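Local coordinates for Rik1-associated factor 1 (Schizosaccharomyces pombe, PDB 4O9D), which contributes to establishing heterochromatin as a component of the Clr4 methyltransferase complex, which methylates histone H3, this chain being its WD-repeat propeller, at residues Ser238-Pro243 / Ile286-Ile291; Gly247-Ser252 / Val260-Thr265. All blocks are in the same frame, centred on the assembly; numbering follows the deposited sequence.

Contact 1: Ser238-Pro243 / Ile286-Ile291; sequences SLYMHP and ISNSGI
CG anti to the backbone N in both Y240 (chi1 179°) and H242 (chi1 -164°) turns each side chain from the end of one blade of the beta-propeller toward the next, Y240 beside the backbone of I286 and H242 against the turn that follows. The receiving segment leaves strand 281-286 and folds into a type I beta turn from S287 to G290. The H242 ring meets that turn at its edge, near the ring plane, where NE2 faces two backbone carbonyls and donates to both. Both bonds are bent and weak: NE2 of H242 to S287 O is 2.8 Å and NE2 to N288 O is 3.0 Å. S287 O also receives the N-H of G290, so one oxygen serves the turn and the imidazole. The other ring nitrogen, ND1, bonds S244 OG, which probably helps fix the ring's rotation, and P243 CD rests over the centre of one face. The H242 and I286 side chains cross at about a right angle, with CD2 of H242 3.6 Å from CG2 of I286. The Y240 ring lies against the backbone of I286, with CE1 of Y240 3.6 Å from O of I286. ND2 of N288 bonds G348 O of the following blade, while OD1 of N288 lies 3.8 Å from CG of P243. A single water gathers three groups, donating to I286 O and to N288 OD1 and lying 2.7 Å from Y240 OH.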
loop_
_atom_site.group_PDB
_atom_site.type_symbol
_atom_site.label_atom_id
_atom_site.label_comp_id
_atom_site.label_asym_id
_atom_site.label_seq_id
_atom_site.Cartn_x
_atom_site.Cartn_y
_atom_site.Cartn_z
ATOM N N SER A 238 6.797 -6.304 -2.726
ATOM C CA SER A 238 6.158 -5.831 -1.514
ATOM C C SER A 238 7.164 -5.640 -0.369
ATOM O O SER A 238 8.099 -6.399 -0.252
ATOM C CB SER A 238 5.086 -6.867 -1.127
ATOM O OG SER A 238 4.706 -6.740 0.209
ATOM N N LEU A 239 6.940 -4.623 0.462
ATOM C CA LEU A 239 7.813 -4.272 1.590
ATOM C C LEU A 239 6.920 -4.050 2.777
ATOM O O LEU A 239 5.888 -3.357 2.658
ATOM C CB LEU A 239 8.551 -2.933 1.334
ATOM C CG LEU A 239 9.586 -2.787 0.232
ATOM C CD1 LEU A 239 10.227 -1.348 0.287
ATOM C CD2 LEU A 239 10.689 -3.806 0.352
ATOM N N TYR A 240 7.282 -4.625 3.918
ATOM C CA TYR A 240 6.449 -4.469 5.100
ATOM C C TYR A 240 7.332 -4.325 6.333
ATOM O O TYR A 240 8.134 -5.206 6.605
ATOM C CB TYR A 240 5.503 -5.673 5.246
ATOM C CG TYR A 240 4.606 -5.621 6.441
ATOM C CD1 TYR A 240 5.087 -5.938 7.712
ATOM C CD2 TYR A 240 3.262 -5.284 6.312
ATOM C CE1 TYR A 240 4.245 -5.927 8.826
ATOM C CE2 TYR A 240 2.403 -5.275 7.434
ATOM C CZ TYR A 240 2.913 -5.589 8.683
ATOM O OH TYR A 240 2.099 -5.540 9.792
ATOM N N MET A 241 7.169 -3.221 7.063
ATOM C CA MET A 241 7.964 -2.940 8.267
ATOM C C MET A 241 7.197 -3.382 9.543
ATOM O O MET A 241 6.028 -3.016 9.744
ATOM C CB MET A 241 8.294 -1.431 8.333
ATOM C CG MET A 241 9.059 -1.002 9.595
ATOM S SD MET A 241 10.802 -1.550 9.573
ATOM C CE MET A 241 11.476 -0.485 8.284
ATOM N N HIS A 242 7.836 -4.177 10.399
ATOM C CA HIS A 242 7.208 -4.532 11.667
ATOM C C HIS A 242 6.933 -3.268 12.492
ATOM O O HIS A 242 7.715 -2.299 12.455
ATOM C CB HIS A 242 8.042 -5.546 12.445
ATOM C CG HIS A 242 7.289 -6.214 13.543
ATOM N ND1 HIS A 242 7.396 -5.829 14.861
ATOM C CD2 HIS A 242 6.397 -7.232 13.520
ATOM C CE1 HIS A 242 6.602 -6.581 15.604
ATOM N NE2 HIS A 242 5.995 -7.447 14.817
ATOM N N PRO A 243 5.807 -3.254 13.222
ATOM C CA PRO A 243 5.418 -2.095 14.047
ATOM C C PRO A 243 6.484 -1.729 15.097
ATOM O O PRO A 243 6.491 -0.614 15.596
ATOM C CB PRO A 243 4.148 -2.585 14.783
ATOM C CG PRO A 243 3.620 -3.697 13.964
ATOM C CD PRO A 243 4.819 -4.351 13.315
ATOM N N ILE A 286 4.881 -9.486 8.328
ATOM C CA ILE A 286 5.371 -10.127 9.539
ATOM C C ILE A 286 4.262 -10.007 10.561
ATOM O O ILE A 286 3.655 -8.938 10.662
ATOM C CB ILE A 286 6.573 -9.376 10.147
ATOM C CG1 ILE A 286 7.733 -9.275 9.162
ATOM C CG2 ILE A 286 7.012 -10.078 11.426
ATOM C CD1 ILE A 286 8.748 -8.183 9.539
ATOM N N SER A 287 4.044 -11.039 11.370
ATOM C CA SER A 287 3.040 -10.957 12.434
ATOM C C SER A 287 3.369 -9.875 13.452
ATOM O O SER A 287 4.517 -9.457 13.581
ATOM C CB SER A 287 2.873 -12.309 13.167
ATOM O OG SER A 287 4.058 -12.671 13.867
ATOM N N ASN A 288 2.344 -9.398 14.164
ATOM C CA ASN A 288 2.567 -8.466 15.256
ATOM C C ASN A 288 3.465 -9.062 16.340
ATOM O O ASN A 288 4.200 -8.326 16.989
ATOM C CB ASN A 288 1.247 -7.995 15.869
ATOM C CG ASN A 288 0.447 -7.095 14.920
ATOM O OD1 ASN A 288 1.010 -6.457 14.014
ATOM N ND2 ASN A 288 -0.872 -7.042 15.125
ATOM N N SER A 289 3.395 -10.378 16.539
ATOM C CA SER A 289 4.247 -11.075 17.514
ATOM C C SER A 289 5.716 -11.028 17.088
ATOM O O SER A 289 6.618 -11.160 17.922
ATOM C CB SER A 289 3.809 -12.537 17.641
ATOM O OG SER A 289 3.929 -13.214 16.398
ATOM N N GLY A 290 5.941 -10.835 15.785
ATOM C CA GLY A 290 7.270 -10.648 15.228
ATOM C C GLY A 290 7.886 -11.936 14.734
ATOM O O GLY A 290 8.991 -11.923 14.184
ATOM N N ILE A 291 7.176 -13.050 14.936
ATOM C CA ILE A 291 7.710 -14.385 14.691
ATOM C C ILE A 291 7.213 -15.059 13.410
ATOM O O ILE A 291 7.858 -15.971 12.904
ATOM C CB ILE A 291 7.348 -15.334 15.850
ATOM C CG1 ILE A 291 7.955 -14.843 17.154
ATOM C CG2 ILE A 291 7.872 -16.733 15.568
ATOM C CD1 ILE A 291 9.458 -14.754 17.122
HETATM O O HOH W 1 2.764 -6.869 11.991
#

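Contact 2: Gly247-Ser252 / Val260-Thr265; sequences GFVASS and VYYLDT
The axes of strand segments 247-252 and 260-264, 4.6 Å apart at their closest, run antiparallel at 157°, and F248 with L263 and A250 with Y261 form the hydrogen-bonded pairs. They are the two middle strands of a four-stranded propeller blade, joined as a beta hairpin. The bond from L263 N to F248 O is 2.7 Å long. On the face carrying F248 and L263, chi1 of F248 (64°) sets CG between the backbone N and the carbonyl carbon. The ring then receives CB of L263 over one face, a CH-pi contact at 3.8 Å from the centroid, while CD1 of L263 touches CE2 of F248 at 3.5 Å and also reaches CB of A250. An alanine in place of F248 would probably open a gap under L263, leaving its CB without the ring and its CD1 freer to shift. Further along this face, Y261 presents its ring edge to A250 O and S252 OG, and OE1 of E234 hydrogen-bonds both hydroxyls, those of Y261 and S252. The opposite face carries V249, whose CG1 meets the edge of the Y262 ring 4.0 Å from CD1. Beyond it the Y262 side chain runs out to G247, where a side chain would collide with the phenol: Y262 OH already lies 3.4 Å from G247 CA.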
loop_
_atom_site.group_PDB
_atom_site.type_symbol
_atom_site.label_atom_id
_atom_site.label_comp_id
_atom_site.label_asym_id
_atom_site.label_seq_id
_atom_site.Cartn_x
_atom_site.Cartn_y
_atom_site.Cartn_z
ATOM N N GLY A 247 12.677 -4.806 12.191
ATOM C CA GLY A 247 12.930 -5.532 10.958
ATOM C C GLY A 247 11.798 -5.413 9.954
ATOM O O GLY A 247 10.687 -4.993 10.292
ATOM N N PHE A 248 12.085 -5.774 8.708
ATOM C CA PHE A 248 11.084 -5.720 7.665
ATOM C C PHE A 248 11.231 -6.911 6.746
ATOM O O PHE A 248 12.280 -7.568 6.742
ATOM C CB PHE A 248 11.154 -4.396 6.889
ATOM C CG PHE A 248 12.452 -4.170 6.125
ATOM C CD1 PHE A 248 13.590 -3.711 6.769
ATOM C CD2 PHE A 248 12.496 -4.327 4.747
ATOM C CE1 PHE A 248 14.780 -3.490 6.064
ATOM C CE2 PHE A 248 13.656 -4.112 4.037
ATOM C CZ PHE A 248 14.810 -3.685 4.697
ATOM N N VAL A 249 10.162 -7.229 6.020
ATOM C CA VAL A 249 10.239 -8.263 5.004
ATOM C C VAL A 249 10.079 -7.606 3.650
ATOM O O VAL A 249 9.407 -6.586 3.527
ATOM C CB VAL A 249 9.158 -9.365 5.140
ATOM C CG1 VAL A 249 9.482 -10.326 6.340
ATOM C CG2 VAL A 249 7.736 -8.757 5.245
ATOM N N ALA A 250 10.700 -8.214 2.649
ATOM C CA ALA A 250 10.546 -7.828 1.259
ATOM C C ALA A 250 10.312 -9.075 0.444
ATOM O O ALA A 250 11.028 -10.058 0.612
ATOM C CB ALA A 250 11.778 -7.155 0.774
ATOM N N SER A 251 9.343 -9.040 -0.457
ATOM C CA SER A 251 9.086 -10.205 -1.300
ATOM C C SER A 251 9.476 -9.906 -2.741
ATOM O O SER A 251 9.384 -8.781 -3.196
ATOM C CB SER A 251 7.611 -10.624 -1.225
ATOM O OG SER A 251 6.743 -9.587 -1.747
ATOM N N SER A 252 9.903 -10.933 -3.471
ATOM C CA SER A 252 10.163 -10.774 -4.886
ATOM C C SER A 252 9.624 -11.952 -5.706
ATOM O O SER A 252 9.393 -13.037 -5.171
ATOM C CB SER A 252 11.677 -10.665 -5.113
ATOM O OG SER A 252 12.299 -11.904 -4.737
ATOM N N VAL A 260 10.734 -14.588 -0.123
ATOM C CA VAL A 260 10.547 -13.566 0.896
ATOM C C VAL A 260 11.795 -13.456 1.752
ATOM O O VAL A 260 12.347 -14.471 2.251
ATOM C CB VAL A 260 9.358 -13.869 1.852
ATOM C CG1 VAL A 260 9.138 -12.677 2.778
ATOM C CG2 VAL A 260 8.095 -14.208 1.076
ATOM N N TYR A 261 12.239 -12.215 1.933
ATOM C CA TYR A 261 13.392 -11.933 2.774
ATOM C C TYR A 261 13.000 -11.239 4.054
ATOM O O TYR A 261 12.080 -10.414 4.057
ATOM C CB TYR A 261 14.387 -11.043 2.024
ATOM C CG TYR A 261 14.817 -11.648 0.724
ATOM C CD1 TYR A 261 15.896 -12.510 0.675
ATOM C CD2 TYR A 261 14.144 -11.360 -0.455
ATOM C CE1 TYR A 261 16.303 -13.079 -0.522
ATOM C CE2 TYR A 261 14.526 -11.916 -1.653
ATOM C CZ TYR A 261 15.614 -12.780 -1.685
ATOM O OH TYR A 261 16.003 -13.368 -2.865
ATOM N N TYR A 262 13.719 -11.563 5.132
ATOM C CA TYR A 262 13.570 -10.879 6.411
ATOM C C TYR A 262 14.857 -10.093 6.626
ATOM O O TYR A 262 15.952 -10.662 6.553
ATOM C CB TYR A 262 13.326 -11.839 7.608
ATOM C CG TYR A 262 13.300 -11.045 8.893
ATOM C CD1 TYR A 262 12.163 -10.339 9.267
ATOM C CD2 TYR A 262 14.452 -10.890 9.672
ATOM C CE1 TYR A 262 12.146 -9.543 10.410
ATOM C CE2 TYR A 262 14.447 -10.094 10.826
ATOM C CZ TYR A 262 13.284 -9.433 11.192
ATOM O OH TYR A 262 13.255 -8.641 12.323
ATOM N N LEU A 263 14.733 -8.786 6.844
ATOM C CA LEU A 263 15.900 -7.923 6.969
ATOM C C LEU A 263 15.919 -7.209 8.307
ATOM O O LEU A 263 14.907 -6.658 8.735
ATOM C CB LEU A 263 15.926 -6.880 5.830
ATOM C CG LEU A 263 15.994 -7.455 4.408
ATOM C CD1 LEU A 263 14.634 -7.479 3.722
ATOM C CD2 LEU A 263 16.997 -6.638 3.573
ATOM N N ASP A 264 17.080 -7.203 8.956
ATOM C CA ASP A 264 17.232 -6.608 10.277
ATOM C C ASP A 264 17.578 -5.130 10.145
ATOM O O ASP A 264 18.407 -4.759 9.323
ATOM C CB ASP A 264 18.341 -7.339 11.040
ATOM C CG ASP A 264 18.582 -6.767 12.419
ATOM O OD1 ASP A 264 17.872 -7.192 13.354
ATOM O OD2 ASP A 264 19.479 -5.899 12.571
ATOM N N THR A 265 16.950 -4.299 10.973
ATOM C CA THR A 265 17.119 -2.852 10.929
ATOM C C THR A 265 18.371 -2.295 11.675
ATOM O O THR A 265 18.629 -1.100 11.644
ATOM C CB THR A 265 15.822 -2.183 11.441
ATOM O OG1 THR A 265 14.835 -2.214 10.393
ATOM C CG2 THR A 265 16.047 -0.764 11.817
#

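From the N terminus, the chain runs along strand 235-241, turns into strand 247-253, and returns through strand 258-264, so that contact 2 closes a short hairpin with seven residues between its segments. Strand 269-276 completes the blade before the chain crosses to strand 281-286 of the next one, where contact 1 closes a wider loop of 42 intervening residues around the hairpin. Contact 2 pairs the two middle strands of one blade, whereas contact 1 ties that blade to the next. The two meet directly: Y240 N probably hydrogen-bonds V249 O at 2.9 Å, and I286 CG1 packs against V249 CG1 at the boundary between blades.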